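Peptidase M16 inactive domain family protein (Pseudomonas fluorescens, PDB 3GWB) is a member of the M16 metallopeptidase family that carries the inactive-domain fold and probably lacks peptidase activity of its own. Local coordinates at the interface of chains A and B. Coordinates in Å, arbitrary orientation; residue numbers count along the deposited sequence, not the author numbering. Chains: chain A/B, Peptidase M16 inactive domain family protein.

Contacts 1 and 2 belong to one two-fold symmetric interface; the centres of their C-alpha atoms are about 30 Å apart. Helix 126-143 and the Tyr297 loop serve both, with the chains exchanged: A:Ala138 and B:Tyr297 in contact 1 return as B:Ala138 and A:Tyr297 in contact 2. Strands 249-257 and 311-319 of chain B enter in contact 1, A:Phe281 and helix 284-292 of chain A in contact 2. Each helix thus runs along its partner from the Phe281 and Arg290 side, past Tyr297, to the strand ends. This reciprocal embrace may reflect a genuine dimer, which the structure alone does not prove.

Contact 1: the interface of chains A and B. Residues chain A 138, 141-142, 144-145; chain B 247-249, 297, 317, 319.
The C-terminal end of helix 126-143 rests on the ends of two strands in the C-terminal half of this M16-family partner. A:Glu141 carries the charged part. Its chain bends at chi2 (-60°), and its carboxylate is held by the ammonium NZ of A:Lys144, 2.7 Å from OE1 and 2.6 Å from OE2, meeting both oxygens from above the carboxylate plane. NH1 of B:Arg319 completes a salt bridge at 3.3 Å from OE1, which sits over one face of the guanidinium near its rim. The two positive groups probably keep the carboxylate ionised. OE1 lies 2.8 Å from the amide NE2 of B:Gln249; the side chains cross at about a right angle, planes 84° apart, so the oxygen sits above the amide, the N-H points away and no hydrogen bond forms. The B:Gln249 amide is fixed through OE1, which takes NE2 of B:Gln317 on an in-plane lone pair at 3.1 Å. The other amide end, OE1 of B:Gln317, abuts CE1 of the A:Tyr142 ring at 3.3 Å. Beyond the helix, NE2 of A:Gln145 donates in its amide plane to OG of B:Ser247 at 3.0 Å; that hydroxyl accepts a hydrogen bond from the backbone N-H of B:Gln249. The A:Ala138 backbone lies over one face of the B:Tyr297 ring, toward the rim, CD2 being 3.8 Å from CA. The helix end thus bears on the start of strand 249-257 and the end of 311-319.

Contact 2: the interface of chains A and B. Residues chain A 281, 286, 290, 297; chain B 130-131, 134, 137-138.
A:Arg290 and A:Tyr297, seven residues apart, are probably the R/Y pair of the M16 family; here the A:Tyr297 ring packs on helix 126-143 of chain B. This is the tight part. CB of B:Leu137 sits over the ring centre, 3.8 Å from the centroid, in a CH-pi contact, while CB of B:Ala138 presses on CB of A:Tyr297 at 3.7 Å. One helical turn back, B:Asn134, its CG anti to the backbone N (chi1 -178°), wedges its amide between the pair. As modelled, OD1 clashes with the carbonyl O of A:Tyr297 at 2.9 Å, and ND2 faces the guanidinium NE of A:Arg290, likewise a donor, at 3.0 Å. An amide turned by 180° would give two hydrogen bonds, so its N and O are probably interchanged. A:Phe281, from the glycine-rich loop, meets B:Asn134 tip to tip, with CZ 3.8 Å from CB and the amide plane 88° from the ring. CE1 of the ring lies 3.5 Å above the guanidinium plane of A:Arg290, over its centre, which probably helps hold that group in place. The hydrated side is looser: water 1 lies 3.1 Å from NH2 of A:Arg290 and 2.7 Å from the atom modelled as ND2 of B:Asn134, which the flip would make the amide oxygen. At the far rim, B:Arg131 offers mainly its CA to the A:Phe281 ring, while its side chain leads away.

Contact 1: the interface of chains A and B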
# COMPACT_ATOMS: atom_id res chain seq x y z
N ALA A 138 12.26 12.12 -5.16
CA ALA A 138 12.84 11.05 -4.36
C ALA A 138 12.46 9.72 -5.01
O ALA A 138 13.26 8.77 -5.04
CB ALA A 138 12.31 11.11 -2.94
N GLU A 141 14.72 8.56 -7.79
CA GLU A 141 15.98 8.04 -7.29
C GLU A 141 15.82 6.58 -6.87
O GLU A 141 16.65 5.74 -7.21
CB GLU A 141 16.46 8.87 -6.10
CG GLU A 141 16.78 10.31 -6.46
CD GLU A 141 17.87 10.41 -7.51
OE1 GLU A 141 19.03 10.07 -7.19
OE2 GLU A 141 17.57 10.82 -8.65
N TYR A 142 14.75 6.29 -6.13
CA TYR A 142 14.48 4.93 -5.68
C TYR A 142 14.30 4.01 -6.89
O TYR A 142 14.79 2.88 -6.89
CB TYR A 142 13.21 4.89 -4.83
CG TYR A 142 13.33 5.57 -3.48
CD1 TYR A 142 14.20 5.08 -2.51
CD2 TYR A 142 12.56 6.68 -3.17
CE1 TYR A 142 14.30 5.68 -1.25
CE2 TYR A 142 12.65 7.30 -1.92
CZ TYR A 142 13.51 6.79 -0.97
OH TYR A 142 13.60 7.38 0.27
N LYS A 144 15.64 3.92 -9.89
CA LYS A 144 16.83 3.43 -10.58
C LYS A 144 17.57 2.34 -9.82
O LYS A 144 18.57 1.81 -10.30
CB LYS A 144 17.76 4.60 -10.90
CG LYS A 144 17.92 5.62 -9.79
CD LYS A 144 18.59 6.88 -10.33
CE LYS A 144 18.76 7.93 -9.25
NZ LYS A 144 19.28 9.21 -9.79
N GLN A 145 17.07 1.99 -8.64
CA GLN A 145 17.67 0.94 -7.82
C GLN A 145 16.81 -0.30 -7.99
O GLN A 145 17.01 -1.31 -7.32
CB GLN A 145 17.70 1.36 -6.35
CG GLN A 145 18.33 2.72 -6.11
CD GLN A 145 18.33 3.12 -4.64
OE1 GLN A 145 17.28 3.20 -4.01
NE2 GLN A 145 19.51 3.39 -4.10
N SER B 247 23.96 1.36 -7.61
CA SER B 247 23.11 2.54 -7.64
C SER B 247 23.99 3.76 -7.50
O SER B 247 25.14 3.66 -7.08
CB SER B 247 22.12 2.51 -6.46
OG SER B 247 21.33 3.68 -6.42
N SER B 248 23.46 4.92 -7.87
CA SER B 248 24.21 6.17 -7.75
C SER B 248 23.90 6.73 -6.37
O SER B 248 24.53 7.70 -5.92
CB SER B 248 23.77 7.17 -8.83
OG SER B 248 22.42 7.56 -8.65
N GLN B 249 22.94 6.10 -5.69
CA GLN B 249 22.49 6.51 -4.36
C GLN B 249 23.02 5.59 -3.25
O GLN B 249 23.39 4.45 -3.51
CB GLN B 249 20.96 6.51 -4.30
CG GLN B 249 20.30 7.46 -5.27
CD GLN B 249 20.33 8.90 -4.79
OE1 GLN B 249 19.64 9.27 -3.84
NE2 GLN B 249 21.15 9.71 -5.44
N TYR B 297 16.79 14.25 -0.14
CA TYR B 297 15.40 14.69 -0.31
C TYR B 297 14.67 14.48 1.02
O TYR B 297 13.57 14.96 1.21
CB TYR B 297 14.70 13.89 -1.42
CG TYR B 297 15.07 14.35 -2.81
CD1 TYR B 297 14.86 15.67 -3.20
CD2 TYR B 297 15.66 13.48 -3.73
CE1 TYR B 297 15.22 16.13 -4.46
CE2 TYR B 297 16.03 13.93 -5.01
CZ TYR B 297 15.81 15.25 -5.36
OH TYR B 297 16.16 15.70 -6.61
N GLN B 317 18.99 9.09 2.48
CA GLN B 317 19.64 8.63 1.26
C GLN B 317 20.32 9.80 0.59
O GLN B 317 19.80 10.92 0.61
CB GLN B 317 18.59 8.02 0.33
CG GLN B 317 19.13 7.47 -0.97
CD GLN B 317 18.10 6.62 -1.69
OE1 GLN B 317 17.59 5.64 -1.14
NE2 GLN B 317 17.79 6.98 -2.93
N ARG B 319 23.55 10.90 -2.68
CA ARG B 319 24.34 10.48 -3.83
C ARG B 319 25.53 9.73 -3.25
O ARG B 319 26.16 10.21 -2.30
CB ARG B 319 24.84 11.70 -4.61
CG ARG B 319 23.75 12.58 -5.19
CD ARG B 319 23.08 11.95 -6.40
NE ARG B 319 22.16 12.90 -7.04
CZ ARG B 319 21.46 12.63 -8.14
NH1 ARG B 319 21.56 11.45 -8.73
NH2 ARG B 319 20.66 13.56 -8.65

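Contact 2: the interface of chains A and B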
# COMPACT_ATOMS: atom_id res chain seq x y z
N PHE A 281 -1.09 -21.34 -9.42
CA PHE A 281 0.05 -22.18 -9.79
C PHE A 281 -0.31 -23.08 -10.97
O PHE A 281 0.55 -23.78 -11.50
CB PHE A 281 0.47 -23.08 -8.62
CG PHE A 281 0.97 -22.34 -7.41
CD1 PHE A 281 1.91 -21.33 -7.54
CD2 PHE A 281 0.54 -22.70 -6.14
CE1 PHE A 281 2.42 -20.68 -6.41
CE2 PHE A 281 1.04 -22.06 -5.01
CZ PHE A 281 1.99 -21.05 -5.15
N MSE A 286 3.36 -20.66 -14.96
CA MSE A 286 3.78 -21.03 -13.60
C MSE A 286 4.08 -22.51 -13.50
O MSE A 286 4.98 -22.93 -12.77
CB MSE A 286 2.71 -20.64 -12.58
CG MSE A 286 2.75 -19.18 -12.18
SE MSE A 286 4.20 -18.81 -11.18
CE MSE A 286 3.47 -18.96 -9.57
N ARG A 290 7.95 -22.48 -12.88
CA ARG A 290 8.05 -22.65 -11.43
C ARG A 290 7.87 -24.10 -10.99
O ARG A 290 8.77 -24.70 -10.41
CB ARG A 290 7.01 -21.78 -10.71
CG ARG A 290 6.94 -22.04 -9.22
CD ARG A 290 5.85 -21.23 -8.54
NE ARG A 290 5.77 -21.56 -7.11
CZ ARG A 290 5.32 -22.71 -6.64
NH1 ARG A 290 4.90 -23.67 -7.46
NH2 ARG A 290 5.29 -22.92 -5.33
N TYR A 297 9.60 -17.63 -8.77
CA TYR A 297 8.52 -17.69 -7.79
C TYR A 297 7.27 -17.08 -8.39
O TYR A 297 6.17 -17.28 -7.89
CB TYR A 297 8.92 -16.96 -6.51
CG TYR A 297 9.96 -17.71 -5.70
CD1 TYR A 297 9.74 -19.04 -5.33
CD2 TYR A 297 11.17 -17.12 -5.35
CE1 TYR A 297 10.71 -19.75 -4.63
CE2 TYR A 297 12.14 -17.83 -4.65
CZ TYR A 297 11.90 -19.15 -4.29
OH TYR A 297 12.87 -19.87 -3.63
N ALA B 130 0.74 -22.78 1.09
CA ALA B 130 1.68 -22.89 -0.01
C ALA B 130 1.75 -21.58 -0.80
O ALA B 130 2.82 -21.13 -1.17
CB ALA B 130 1.28 -24.04 -0.94
N ARG B 131 0.59 -20.97 -1.03
CA ARG B 131 0.52 -19.71 -1.76
C ARG B 131 1.22 -18.59 -0.99
O ARG B 131 1.99 -17.83 -1.57
CB ARG B 131 -0.94 -19.31 -2.02
CG ARG B 131 -1.10 -18.24 -3.07
CD ARG B 131 -2.51 -17.67 -3.11
NE ARG B 131 -2.72 -16.63 -2.11
CZ ARG B 131 -3.66 -16.66 -1.17
NH1 ARG B 131 -4.49 -17.70 -1.09
NH2 ARG B 131 -3.77 -15.66 -0.30
N ASN B 134 5.08 -18.99 -0.92
CA ASN B 134 5.65 -18.61 -2.21
C ASN B 134 5.77 -17.10 -2.31
O ASN B 134 6.78 -16.58 -2.78
CB ASN B 134 4.77 -19.13 -3.36
CG ASN B 134 5.34 -18.80 -4.73
OD1 ASN B 134 4.81 -17.95 -5.46
ND2 ASN B 134 6.43 -19.47 -5.08
N LEU B 137 8.68 -16.06 -0.21
CA LEU B 137 9.97 -16.39 -0.82
C LEU B 137 10.27 -15.41 -1.95
O LEU B 137 11.42 -15.01 -2.16
CB LEU B 137 9.95 -17.82 -1.36
CG LEU B 137 9.92 -18.93 -0.32
CD1 LEU B 137 9.77 -20.27 -1.01
CD2 LEU B 137 11.19 -18.90 0.52
N ALA B 138 9.24 -15.03 -2.70
CA ALA B 138 9.43 -14.08 -3.79
C ALA B 138 9.80 -12.74 -3.16
O ALA B 138 10.64 -12.00 -3.67
CB ALA B 138 8.15 -13.93 -4.59
O HOH W 1 7.56 -21.47 -3.73